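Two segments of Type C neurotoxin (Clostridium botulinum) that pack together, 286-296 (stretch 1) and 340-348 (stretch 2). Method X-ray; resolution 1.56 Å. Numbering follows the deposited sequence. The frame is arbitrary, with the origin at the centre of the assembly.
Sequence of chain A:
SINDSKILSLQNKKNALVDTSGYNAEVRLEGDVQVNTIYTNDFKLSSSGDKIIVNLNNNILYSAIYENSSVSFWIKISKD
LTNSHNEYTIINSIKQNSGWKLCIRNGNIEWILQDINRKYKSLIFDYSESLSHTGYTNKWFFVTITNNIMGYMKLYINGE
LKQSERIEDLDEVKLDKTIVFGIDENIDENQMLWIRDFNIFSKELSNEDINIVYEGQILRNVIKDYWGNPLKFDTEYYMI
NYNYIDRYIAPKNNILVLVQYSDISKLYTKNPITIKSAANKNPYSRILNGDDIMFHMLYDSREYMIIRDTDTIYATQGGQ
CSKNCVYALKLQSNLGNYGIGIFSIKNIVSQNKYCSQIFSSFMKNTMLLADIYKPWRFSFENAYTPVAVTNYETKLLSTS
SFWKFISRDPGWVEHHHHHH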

# COMPACT_ATOMS: atom_id res chain seq x y z
N ARG A 286 1.96 -0.24 15.43
CA ARG A 286 2.44 -0.76 14.16
C ARG A 286 3.21 -2.05 14.33
O ARG A 286 3.98 -2.22 15.28
CB ARG A 286 3.31 0.27 13.44
CG ARG A 286 2.56 1.50 12.98
CD ARG A 286 3.51 2.53 12.41
NE ARG A 286 2.79 3.59 11.72
CZ ARG A 286 3.37 4.54 10.99
NH1 ARG A 286 4.69 4.57 10.87
NH2 ARG A 286 2.63 5.46 10.39
N ILE A 287 3.00 -2.97 13.39
CA ILE A 287 3.73 -4.23 13.36
C ILE A 287 4.99 -4.05 12.53
O ILE A 287 4.94 -3.64 11.37
CB ILE A 287 2.87 -5.36 12.80
CG1 ILE A 287 1.64 -5.54 13.71
CG2 ILE A 287 3.68 -6.65 12.74
CD1 ILE A 287 0.65 -6.59 13.21
N LEU A 288 6.13 -4.34 13.13
CA LEU A 288 7.42 -4.09 12.50
C LEU A 288 8.08 -5.36 11.98
O LEU A 288 7.85 -6.45 12.47
CB LEU A 288 8.37 -3.40 13.48
CG LEU A 288 7.86 -2.09 14.07
CD1 LEU A 288 8.95 -1.43 14.91
CD2 LEU A 288 7.35 -1.14 13.00
N ASN A 289 8.92 -5.17 10.98
CA ASN A 289 9.76 -6.23 10.47
C ASN A 289 10.50 -6.99 11.58
O ASN A 289 11.24 -6.39 12.37
CB ASN A 289 10.74 -5.59 9.48
CG ASN A 289 11.66 -6.59 8.84
OD1 ASN A 289 11.22 -7.61 8.31
ND2 ASN A 289 12.96 -6.31 8.88
N GLY A 290 10.28 -8.30 11.65
CA GLY A 290 10.89 -9.14 12.66
C GLY A 290 10.12 -9.32 13.97
O GLY A 290 10.55 -10.06 14.85
N ASP A 291 8.99 -8.63 14.11
CA ASP A 291 8.21 -8.75 15.35
C ASP A 291 7.72 -10.18 15.56
O ASP A 291 7.37 -10.88 14.60
CB ASP A 291 7.00 -7.80 15.33
CG ASP A 291 7.32 -6.39 15.80
OD1 ASP A 291 8.46 -6.17 16.29
OD2 ASP A 291 6.44 -5.52 15.71
N ASP A 292 7.70 -10.61 16.83
CA ASP A 292 7.12 -11.90 17.22
C ASP A 292 5.64 -11.69 17.51
O ASP A 292 5.27 -10.83 18.31
CB ASP A 292 7.79 -12.44 18.50
CG ASP A 292 9.05 -13.26 18.21
OD1 ASP A 292 9.51 -13.30 17.05
OD2 ASP A 292 9.57 -13.88 19.16
N ILE A 293 4.80 -12.50 16.87
CA ILE A 293 3.36 -12.26 16.87
C ILE A 293 2.59 -13.56 17.07
O ILE A 293 3.14 -14.65 16.93
CB ILE A 293 2.92 -11.63 15.53
CG1 ILE A 293 3.15 -12.61 14.39
CG2 ILE A 293 3.70 -10.36 15.29
CD1 ILE A 293 2.60 -12.13 13.04
N MET A 294 1.32 -13.42 17.43
CA MET A 294 0.39 -14.54 17.46
C MET A 294 -0.83 -14.14 16.64
O MET A 294 -1.11 -12.96 16.49
CB MET A 294 -0.01 -14.85 18.90
CG MET A 294 1.19 -15.30 19.73
SD MET A 294 0.88 -15.29 21.49
CE MET A 294 0.69 -13.54 21.82
N PHE A 295 -1.55 -15.12 16.11
CA PHE A 295 -2.77 -14.86 15.36
C PHE A 295 -3.97 -15.34 16.15
O PHE A 295 -3.98 -16.48 16.60
CB PHE A 295 -2.75 -15.61 14.01
CG PHE A 295 -1.62 -15.21 13.11
CD1 PHE A 295 -1.73 -14.09 12.30
CD2 PHE A 295 -0.46 -15.96 13.06
CE1 PHE A 295 -0.69 -13.71 11.46
CE2 PHE A 295 0.59 -15.59 12.22
CZ PHE A 295 0.47 -14.47 11.41
N HIS A 296 -4.96 -14.47 16.34
CA HIS A 296 -6.21 -14.89 16.97
C HIS A 296 -7.33 -14.91 15.95
O HIS A 296 -7.30 -14.19 14.96
CB HIS A 296 -6.58 -13.97 18.14
CG HIS A 296 -5.77 -14.22 19.37
ND1 HIS A 296 -6.18 -13.82 20.63
CD2 HIS A 296 -4.58 -14.84 19.55
CE1 HIS A 296 -5.27 -14.16 21.52
NE2 HIS A 296 -4.29 -14.79 20.90
N ILE A 340 4.42 -22.66 20.50
CA ILE A 340 3.92 -23.34 19.31
C ILE A 340 3.04 -22.41 18.46
O ILE A 340 2.80 -22.68 17.28
CB ILE A 340 3.15 -24.65 19.70
CG1 ILE A 340 2.83 -25.49 18.46
CG2 ILE A 340 1.87 -24.33 20.45
CD1 ILE A 340 4.01 -26.23 17.87
N GLY A 341 2.57 -21.32 19.06
CA GLY A 341 1.74 -20.34 18.37
C GLY A 341 2.40 -18.99 18.18
O GLY A 341 1.73 -17.99 17.90
N ILE A 342 3.72 -18.93 18.35
CA ILE A 342 4.43 -17.68 18.13
C ILE A 342 5.15 -17.74 16.79
O ILE A 342 5.82 -18.73 16.47
CB ILE A 342 5.41 -17.38 19.28
CG1 ILE A 342 4.61 -17.11 20.56
CG2 ILE A 342 6.29 -16.18 18.95
CD1 ILE A 342 5.43 -17.01 21.83
N PHE A 343 4.98 -16.68 16.01
CA PHE A 343 5.53 -16.57 14.67
C PHE A 343 6.32 -15.27 14.56
O PHE A 343 6.19 -14.37 15.40
CB PHE A 343 4.38 -16.59 13.64
CG PHE A 343 3.59 -17.86 13.66
CD1 PHE A 343 3.96 -18.95 12.88
CD2 PHE A 343 2.48 -17.98 14.49
CE1 PHE A 343 3.23 -20.13 12.91
CE2 PHE A 343 1.74 -19.16 14.53
CZ PHE A 343 2.11 -20.24 13.74
N SER A 344 7.14 -15.17 13.51
CA SER A 344 7.85 -13.94 13.22
C SER A 344 7.37 -13.46 11.87
O SER A 344 7.16 -14.26 10.96
CB SER A 344 9.35 -14.20 13.17
OG SER A 344 10.06 -12.98 13.11
N ILE A 345 7.18 -12.16 11.72
CA ILE A 345 6.73 -11.63 10.43
C ILE A 345 7.77 -10.68 9.83
O ILE A 345 8.32 -9.81 10.52
CB ILE A 345 5.35 -10.96 10.58
CG1 ILE A 345 4.81 -10.52 9.22
CG2 ILE A 345 5.42 -9.80 11.58
CD1 ILE A 345 3.34 -10.08 9.27
N LYS A 346 8.05 -10.87 8.55
CA LYS A 346 9.12 -10.12 7.91
C LYS A 346 8.73 -9.61 6.53
O LYS A 346 7.98 -10.25 5.80
CB LYS A 346 10.38 -10.98 7.80
CG LYS A 346 11.01 -11.30 9.15
CD LYS A 346 12.37 -11.96 9.00
CE LYS A 346 13.04 -12.15 10.35
NZ LYS A 346 14.45 -12.61 10.22
N ASN A 347 9.25 -8.45 6.17
CA ASN A 347 9.10 -7.99 4.81
C ASN A 347 10.01 -8.83 3.92
O ASN A 347 11.00 -9.42 4.37
CB ASN A 347 9.41 -6.49 4.71
CG ASN A 347 8.23 -5.62 5.15
OD1 ASN A 347 7.06 -6.01 5.02
ND2 ASN A 347 8.52 -4.43 5.66
N ILE A 348 9.63 -8.93 2.65
CA ILE A 348 10.34 -9.78 1.71
C ILE A 348 11.62 -9.10 1.26
O ILE A 348 11.58 -8.01 0.69
CB ILE A 348 9.42 -10.13 0.52
CG1 ILE A 348 8.26 -10.98 1.04
CG2 ILE A 348 10.19 -10.85 -0.57
CD1 ILE A 348 7.12 -11.11 0.08
O HOH W 1 12.61 -11.93 14.09
O HOH W 2 -0.81 -17.61 17.09

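How does stretch 2 first meet its partner? Ile340 lies out of reach, so the contact opens at Gly341, where a water bridges the two stretches: it accepts from Phe295 N at 2.8 Å and lies 2.7 Å from Gly341 O. The same carbonyl has Met294 CG 3.3 Å from Gly341 O. Ile342 then lays its CG1 4.0 Å from Met294 CG, a contact between flexible and branched apolar chains, while its CA approaches Ile293 O at 3.5 Å in a CA-H...O contact.

What locks the strands in register at Phe343? Two backbone hydrogen bonds pair it with Ile293 in antiparallel fashion: Ile293 N donates to Phe343 O at 2.8 Å, and Phe343 N donates to Ile293 O at 2.9 Å. Both side chains leave on the same face of the sheet, which brings Ile293 CG1 to 4.2 Å from Phe343 CB. The Phe343 ring, in the m rotamer, also meets Phe295, with Phe343 CD2 3.8 Å from Phe295 CE2 and the ring planes inclined at 55°. All three residues are buried, a setting that suits large side chains without polar groups.

Why does the pairing alter at Ser344? Here the partner is Asp292, in a non-hydrogen-bonded pair with CA atoms 4.5 Å apart, and CA-H...O contacts fill the gap: Asp292 CA lies 3.2 Å from Phe343 O, and Ser344 CA 3.4 Å from Asp291 O. Their side chains share the face opposite that of Ile293 and Phe343, and small, polar Ser344 fits this more open side. A water links the stretches again, 2.9 Å from Ser344 OG and donating to Gly290 O at 2.9 Å.

How does Ile345 engage the turn? Its backbone spans two residues of stretch 1: Ile345 N donates to Asp291 O at 3.2 Å, and Gly290 N donates to Ile345 O at 2.7 Å. Gly290 belongs to a type II turn from Leu288 to Asp291, and its positive phi of 90° would jam a CB against the preceding carbonyl, so glycine suits the position. The side chain of Ile345 is buried against two isoleucines, its CG2 3.8 Å from Ile287 CG2 and its CB 3.9 Å from Ile293 CD1.

What closes the contact? Lys346 is exposed; its CA-to-CB bond points sideways and the end of its side chain leads away, although its CA sits 3.3 Å from Asn289 OD1. That same amide oxygen accepts a hydrogen bond from the next residue, with Asn347 N 3.0 Å from Asn289 OD1. Asn289, in the t rotamer, brings the end of its side chain nearer to stretch 2, and its amide oxygen suits a backbone donor; beyond Asn347, Ile348 makes no contact.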